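Local coordinates for protein CdnC (Chryseobacterium gregarium DSM 19109, PDB 7MGV) that installs single and bicyclic omega-ester macrocycles in a ribosomally synthesised multicore precursor peptide, acting as an ATP-grasp ligase, at residues L25-T30 and S90-R95; V245-I250 and I274-P279. One frame throughout, in Å; residues are numbered along the deposited sequence.

Contact 1: L25-T30 and S90-R95; sequences LIITHT and STVWYR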
loop_
_atom_site.group_PDB
_atom_site.type_symbol
_atom_site.label_atom_id
_atom_site.label_comp_id
_atom_site.label_asym_id
_atom_site.label_seq_id
_atom_site.Cartn_x
_atom_site.Cartn_y
_atom_site.Cartn_z
ATOM N N LEU A 25 18.010 12.149 -2.922
ATOM C CA LEU A 25 16.685 12.546 -3.376
ATOM C C LEU A 25 15.752 12.712 -2.184
ATOM O O LEU A 25 15.690 11.844 -1.307
ATOM C CB LEU A 25 16.124 11.512 -4.349
ATOM C CG LEU A 25 14.787 11.861 -5.003
ATOM C CD1 LEU A 25 14.949 13.012 -5.985
ATOM C CD2 LEU A 25 14.194 10.641 -5.691
ATOM N N ILE A 26 15.030 13.828 -2.146
ATOM C CA ILE A 26 14.065 14.114 -1.091
ATOM C C ILE A 26 12.719 14.408 -1.736
ATOM O O ILE A 26 12.618 15.290 -2.598
ATOM C CB ILE A 26 14.513 15.290 -0.206
ATOM C CG1 ILE A 26 15.803 14.940 0.540
ATOM C CG2 ILE A 26 13.411 15.663 0.774
ATOM C CD1 ILE A 26 16.224 15.985 1.551
ATOM N N ILE A 27 11.692 13.674 -1.317
ATOM C CA ILE A 27 10.333 13.850 -1.815
ATOM C C ILE A 27 9.555 14.679 -0.800
ATOM O O ILE A 27 9.452 14.300 0.373
ATOM C CB ILE A 27 9.647 12.498 -2.062
ATOM C CG1 ILE A 27 10.580 11.555 -2.825
ATOM C CG2 ILE A 27 8.338 12.694 -2.814
ATOM C CD1 ILE A 27 10.833 11.966 -4.257
ATOM N N THR A 28 9.003 15.799 -1.250
ATOM C CA THR A 28 8.236 16.698 -0.392
ATOM C C THR A 28 7.139 17.341 -1.238
ATOM O O THR A 28 6.832 16.876 -2.338
ATOM C CB THR A 28 9.150 17.753 0.257
ATOM O OG1 THR A 28 10.163 18.152 -0.676
ATOM C CG2 THR A 28 9.800 17.213 1.520
ATOM N N HIS A 29 6.542 18.407 -0.710
ATOM C CA HIS A 29 5.629 19.259 -1.456
ATOM C C HIS A 29 6.051 20.710 -1.255
ATOM O O HIS A 29 6.910 21.021 -0.426
ATOM C CB HIS A 29 4.169 19.041 -1.028
ATOM C CG HIS A 29 3.903 19.358 0.410
ATOM N ND1 HIS A 29 3.188 20.467 0.809
ATOM C CD2 HIS A 29 4.252 18.707 1.545
ATOM C CE1 HIS A 29 3.108 20.486 2.127
ATOM N NE2 HIS A 29 3.746 19.429 2.599
ATOM N N THR A 30 5.437 21.603 -2.033
ATOM C CA THR A 30 5.879 22.995 -2.054
ATOM C C THR A 30 5.658 23.695 -0.718
ATOM O O THR A 30 6.461 24.555 -0.336
ATOM C CB THR A 30 5.164 23.760 -3.167
ATOM O OG1 THR A 30 3.747 23.629 -3.002
ATOM C CG2 THR A 30 5.569 23.216 -4.527
ATOM N N SER A 90 22.408 8.268 -4.000
ATOM C CA SER A 90 22.946 7.451 -2.918
ATOM C C SER A 90 21.838 6.944 -2.004
ATOM O O SER A 90 21.820 5.761 -1.647
ATOM C CB SER A 90 23.984 8.243 -2.122
ATOM O OG SER A 90 23.418 9.415 -1.563
ATOM N N THR A 91 20.917 7.821 -1.607
ATOM C CA THR A 91 19.732 7.436 -0.852
ATOM C C THR A 91 18.547 8.257 -1.335
ATOM O O THR A 91 18.693 9.226 -2.084
ATOM C CB THR A 91 19.899 7.640 0.662
ATOM O OG1 THR A 91 19.940 9.041 0.956
ATOM C CG2 THR A 91 21.159 6.969 1.178
ATOM N N VAL A 92 17.359 7.855 -0.891
ATOM C CA VAL A 92 16.133 8.610 -1.110
ATOM C C VAL A 92 15.439 8.780 0.234
ATOM O O VAL A 92 15.470 7.877 1.078
ATOM C CB VAL A 92 15.205 7.921 -2.136
ATOM C CG1 VAL A 92 14.761 6.552 -1.638
ATOM C CG2 VAL A 92 14.000 8.799 -2.448
ATOM N N TRP A 93 14.842 9.949 0.447
ATOM C CA TRP A 93 14.019 10.213 1.625
ATOM C C TRP A 93 12.624 10.570 1.128
ATOM O O TRP A 93 12.390 11.691 0.662
ATOM C CB TRP A 93 14.606 11.326 2.488
ATOM C CG TRP A 93 13.775 11.620 3.704
ATOM C CD1 TRP A 93 12.906 10.771 4.327
ATOM C CD2 TRP A 93 13.730 12.848 4.439
ATOM N NE1 TRP A 93 12.325 11.393 5.404
ATOM C CE2 TRP A 93 12.814 12.669 5.495
ATOM C CE3 TRP A 93 14.376 14.083 4.309
ATOM C CZ2 TRP A 93 12.527 13.676 6.415
ATOM C CZ3 TRP A 93 14.089 15.081 5.223
ATOM C CH2 TRP A 93 13.173 14.871 6.263
ATOM N N TYR A 94 11.703 9.619 1.224
ATOM C CA TYR A 94 10.328 9.808 0.773
ATOM C C TYR A 94 9.479 10.186 1.981
ATOM O O TYR A 94 9.078 9.325 2.768
ATOM C CB TYR A 94 9.806 8.550 0.086
ATOM C CG TYR A 94 8.325 8.577 -0.231
ATOM C CD1 TYR A 94 7.709 9.736 -0.685
ATOM C CD2 TYR A 94 7.545 7.439 -0.077
ATOM C CE1 TYR A 94 6.358 9.762 -0.972
ATOM C CE2 TYR A 94 6.194 7.456 -0.362
ATOM C CZ TYR A 94 5.605 8.618 -0.810
ATOM O OH TYR A 94 4.261 8.637 -1.094
ATOM N N ARG A 95 9.218 11.481 2.131
ATOM C CA ARG A 95 8.192 11.942 3.054
ATOM C C ARG A 95 6.834 11.740 2.397
ATOM O O ARG A 95 6.608 12.209 1.277
ATOM C CB ARG A 95 8.415 13.409 3.415
ATOM C CG ARG A 95 9.859 13.741 3.758
ATOM C CD ARG A 95 9.982 15.114 4.396
ATOM N NE ARG A 95 8.784 15.484 5.144
ATOM C CZ ARG A 95 8.797 15.971 6.381
ATOM N NH1 ARG A 95 9.949 16.149 7.013
ATOM N NH2 ARG A 95 7.659 16.281 6.986
#

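Contact 2: V245-I250 and I274-P279; sequences VYAFEI and IPTELP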
loop_
_atom_site.group_PDB
_atom_site.type_symbol
_atom_site.label_atom_id
_atom_site.label_comp_id
_atom_site.label_asym_id
_atom_site.label_seq_id
_atom_site.Cartn_x
_atom_site.Cartn_y
_atom_site.Cartn_z
ATOM N N VAL A 245 17.162 8.188 19.647
ATOM C CA VAL A 245 15.856 8.248 20.290
ATOM C C VAL A 245 15.713 9.611 20.954
ATOM O O VAL A 245 16.543 9.992 21.788
ATOM C CB VAL A 245 15.684 7.118 21.317
ATOM C CG1 VAL A 245 14.338 7.231 22.010
ATOM C CG2 VAL A 245 15.842 5.759 20.648
ATOM N N TYR A 246 14.658 10.340 20.593
ATOM C CA TYR A 246 14.346 11.637 21.185
ATOM C C TYR A 246 12.961 11.539 21.809
ATOM O O TYR A 246 11.963 11.398 21.094
ATOM C CB TYR A 246 14.397 12.751 20.140
ATOM C CG TYR A 246 15.722 12.875 19.422
ATOM C CD1 TYR A 246 16.005 12.100 18.305
ATOM C CD2 TYR A 246 16.688 13.773 19.857
ATOM C CE1 TYR A 246 17.215 12.211 17.645
ATOM C CE2 TYR A 246 17.900 13.892 19.204
ATOM C CZ TYR A 246 18.158 13.109 18.098
ATOM O OH TYR A 246 19.363 13.224 17.445
ATOM N N ALA A 247 12.897 11.610 23.133
ATOM C CA ALA A 247 11.642 11.502 23.861
ATOM C C ALA A 247 11.225 12.864 24.394
ATOM O O ALA A 247 12.045 13.608 24.940
ATOM C CB ALA A 247 11.762 10.507 25.017
ATOM N N PHE A 248 9.942 13.179 24.248
ATOM C CA PHE A 248 9.368 14.417 24.749
ATOM C C PHE A 248 8.116 14.083 25.539
ATOM O O PHE A 248 7.376 13.160 25.183
ATOM C CB PHE A 248 9.033 15.384 23.609
ATOM C CG PHE A 248 10.203 15.702 22.726
ATOM C CD1 PHE A 248 11.002 16.802 22.987
ATOM C CD2 PHE A 248 10.506 14.901 21.637
ATOM C CE1 PHE A 248 12.081 17.099 22.177
ATOM C CE2 PHE A 248 11.584 15.191 20.824
ATOM C CZ PHE A 248 12.372 16.292 21.094
ATOM N N GLU A 249 7.880 14.837 26.607
ATOM C CA GLU A 249 6.786 14.549 27.517
ATOM C C GLU A 249 5.995 15.810 27.830
ATOM O O GLU A 249 6.524 16.926 27.824
ATOM C CB GLU A 249 7.292 13.919 28.826
ATOM C CG GLU A 249 7.764 14.914 29.874
ATOM C CD GLU A 249 8.231 14.239 31.149
ATOM O OE1 GLU A 249 8.578 13.040 31.098
ATOM O OE2 GLU A 249 8.251 14.908 32.204
ATOM N N ILE A 250 4.703 15.603 28.065
ATOM C CA ILE A 250 3.839 16.563 28.737
ATOM C C ILE A 250 3.403 15.919 30.044
ATOM O O ILE A 250 2.722 14.884 30.034
ATOM C CB ILE A 250 2.620 16.954 27.888
ATOM C CG1 ILE A 250 3.050 17.772 26.671
ATOM C CG2 ILE A 250 1.625 17.745 28.726
ATOM C CD1 ILE A 250 1.889 18.316 25.864
ATOM N N ILE A 274 8.402 18.931 26.816
ATOM C CA ILE A 274 9.767 19.108 27.304
ATOM C C ILE A 274 10.554 17.839 26.998
ATOM O O ILE A 274 10.008 16.732 27.102
ATOM C CB ILE A 274 9.794 19.450 28.803
ATOM C CG1 ILE A 274 9.261 18.289 29.645
ATOM C CG2 ILE A 274 8.994 20.718 29.073
ATOM C CD1 ILE A 274 9.657 18.361 31.106
ATOM N N PRO A 275 11.814 17.951 26.581
ATOM C CA PRO A 275 12.627 16.748 26.380
ATOM C C PRO A 275 12.761 15.960 27.673
ATOM O O PRO A 275 12.836 16.524 28.768
ATOM C CB PRO A 275 13.978 17.303 25.915
ATOM C CG PRO A 275 13.653 18.641 25.334
ATOM C CD PRO A 275 12.514 19.174 26.152
ATOM N N THR A 276 12.785 14.639 27.534
ATOM C CA THR A 276 12.850 13.740 28.674
ATOM C C THR A 276 13.663 12.518 28.269
ATOM O O THR A 276 14.075 12.375 27.113
ATOM C CB THR A 276 11.445 13.354 29.151
ATOM O OG1 THR A 276 11.529 12.704 30.426
ATOM C CG2 THR A 276 10.778 12.420 28.150
ATOM N N GLU A 277 13.898 11.632 29.233
ATOM C CA GLU A 277 14.670 10.420 29.009
ATOM C C GLU A 277 13.831 9.213 29.400
ATOM O O GLU A 277 13.201 9.206 30.463
ATOM C CB GLU A 277 15.981 10.454 29.799
ATOM C CG GLU A 277 16.912 11.573 29.360
ATOM C CD GLU A 277 18.030 11.826 30.347
ATOM O OE1 GLU A 277 18.275 10.949 31.201
ATOM O OE2 GLU A 277 18.660 12.902 30.271
ATOM N N LEU A 278 13.822 8.203 28.539
ATOM C CA LEU A 278 13.018 7.010 28.737
ATOM C C LEU A 278 13.741 6.007 29.627
ATOM O O LEU A 278 14.976 5.966 29.654
ATOM C CB LEU A 278 12.707 6.347 27.398
ATOM C CG LEU A 278 12.032 7.185 26.315
ATOM C CD1 LEU A 278 12.212 6.533 24.957
ATOM C CD2 LEU A 278 10.557 7.377 26.625
ATOM N N PRO A 279 12.990 5.198 30.370
ATOM C CA PRO A 279 13.588 4.007 30.982
ATOM C C PRO A 279 14.207 3.127 29.906
ATOM O O PRO A 279 13.680 3.010 28.797
ATOM C CB PRO A 279 12.400 3.324 31.667
ATOM C CG PRO A 279 11.423 4.432 31.914
ATOM C CD PRO A 279 11.581 5.379 30.760
#

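Contact 1: L25-T30 and S90-R95
Trp-93 holds its CG opposite the backbone N (chi1 180°), which runs the indole out beside Ile-26, whose CG1 stands beside its own N, away from the carbonyl carbon (chi1 -64°), and carries CD1 to the ring edge. The two belong to neighbouring strands, 25-28 and 91-94, of the four-stranded parallel sheet in the MvdD-type pre-ATP-grasp domain, a layer with helices packed on both faces. Here the strands run almost exactly alongside each other, 10° apart in direction, and the alternating bonds are those of a regular parallel pair. Leu-25 N reaches Thr-91 O, Leu-25 O receives Trp-93 N at 2.7 Å, and Trp-93 O takes Ile-27 N at 2.9 Å. The last rung, Arg-95 N to Ile-27 O, is weak at 3.3 Å, as the pairing gives out at the C-terminal ends of the strands.

On the face of Ile-26 and Trp-93, Ile-26 CD1 lies 3.8 Å from Trp-93 CE3, near the ring plane, and helix 35-46 covers the pair through Ile-36 and Val-39. The other face carries Leu-25, Val-92, Ile-27 and Tyr-94. Leu-25 and Val-92 run alongside each other, Leu-25 CD2 3.7 Å from Val-92 CG2. Ile-27 CB sits at the edge of the phenol, 3.6 Å from Tyr-94 CD1. Phe-127 and Leu-128 of helix 110-130 close over this side.

Past the last rung, the Arg-95 guanidinium is directed to Glu-320 in a salt bridge from NH2. Its aliphatic part is used locally: Arg-95 CD packs against Thr-28 CG2 at 3.6 Å, while Arg-95 CG rests 3.6 Å above the plane of the Trp-93 ring, displaced toward the rim.

Contact 2: V245-I250 and I274-P279
Backbone hydrogen bonds join Glu-249 and Ile-274 in both directions: Glu-249 N to Ile-274 O and Ile-274 N to Glu-249 O, each 2.9 Å, make an antiparallel hydrogen-bonded pair. Thr-276 N also bonds to Ala-247 O. The directions of strands 245-250 and 274-276 differ by 126°, well short of antiparallel. Between these bonds, Phe-248 faces Pro-275 as a non-hydrogen-bonded pair, a position where the proline's missing N-H costs no bond.

One polar side-chain bond crosses. Glu-249 CG lies between its backbone N and carbonyl carbon (chi1 84°), and the extended chain beyond it carries Glu-249 OE1 to Thr-276, whose hydroxyl OG1 donates at 3.0 Å, coming from above the carboxylate plane. Glu-249 is buried. Its CG also packs against Ile-274 CG1 at 3.7 Å, and Leu-236 and Lys-234 of the adjoining strand touch the same side chain.

Apolar contacts divide between the faces. Pro-275 CG approaches Phe-248 CE1 at 3.8 Å on the side where Ile-333 of helix 332-341 packs. Opposite, Ala-247 CB is met by Leu-278 CG at 3.6 Å, while Leu-278 CD1 reaches Val-245 CG1, the side chains meeting roughly perpendicular.

Pro-279 is the N-cap residue, and helix 280-293 follows it and folds back onto Val-245. A short outermost strand leading into a helix thus completes, within this chain, one edge of the five-stranded antiparallel sheet that also holds strands 234-241, 297-304 and 310-316 and belongs to the ATP-grasp fold.

Contact 1 and contact 2 lie in different sheets, their centres about 27 Å apart and their nearest atoms about 12 Å, and share no strand. Contact 1 is a buried pairing of two inner strands in the parallel sheet, with side chains filling both helix-covered faces. Contact 2 is partly buried: its 274-276 strand is outermost within the chain, and Ile-274 and Pro-275 are exposed. Chemistry follows place. The inner pair is held by main-chain bonds and hydrocarbon packing, while Thr-91 OG1 and Arg-95 NH2 find their partners, Leu-341 and Glu-320, elsewhere; the edge pair adds a threonine-carboxylate bond across the strands. The Glu-249 side chain in contact 2 is about 12 Å from the bound ADP.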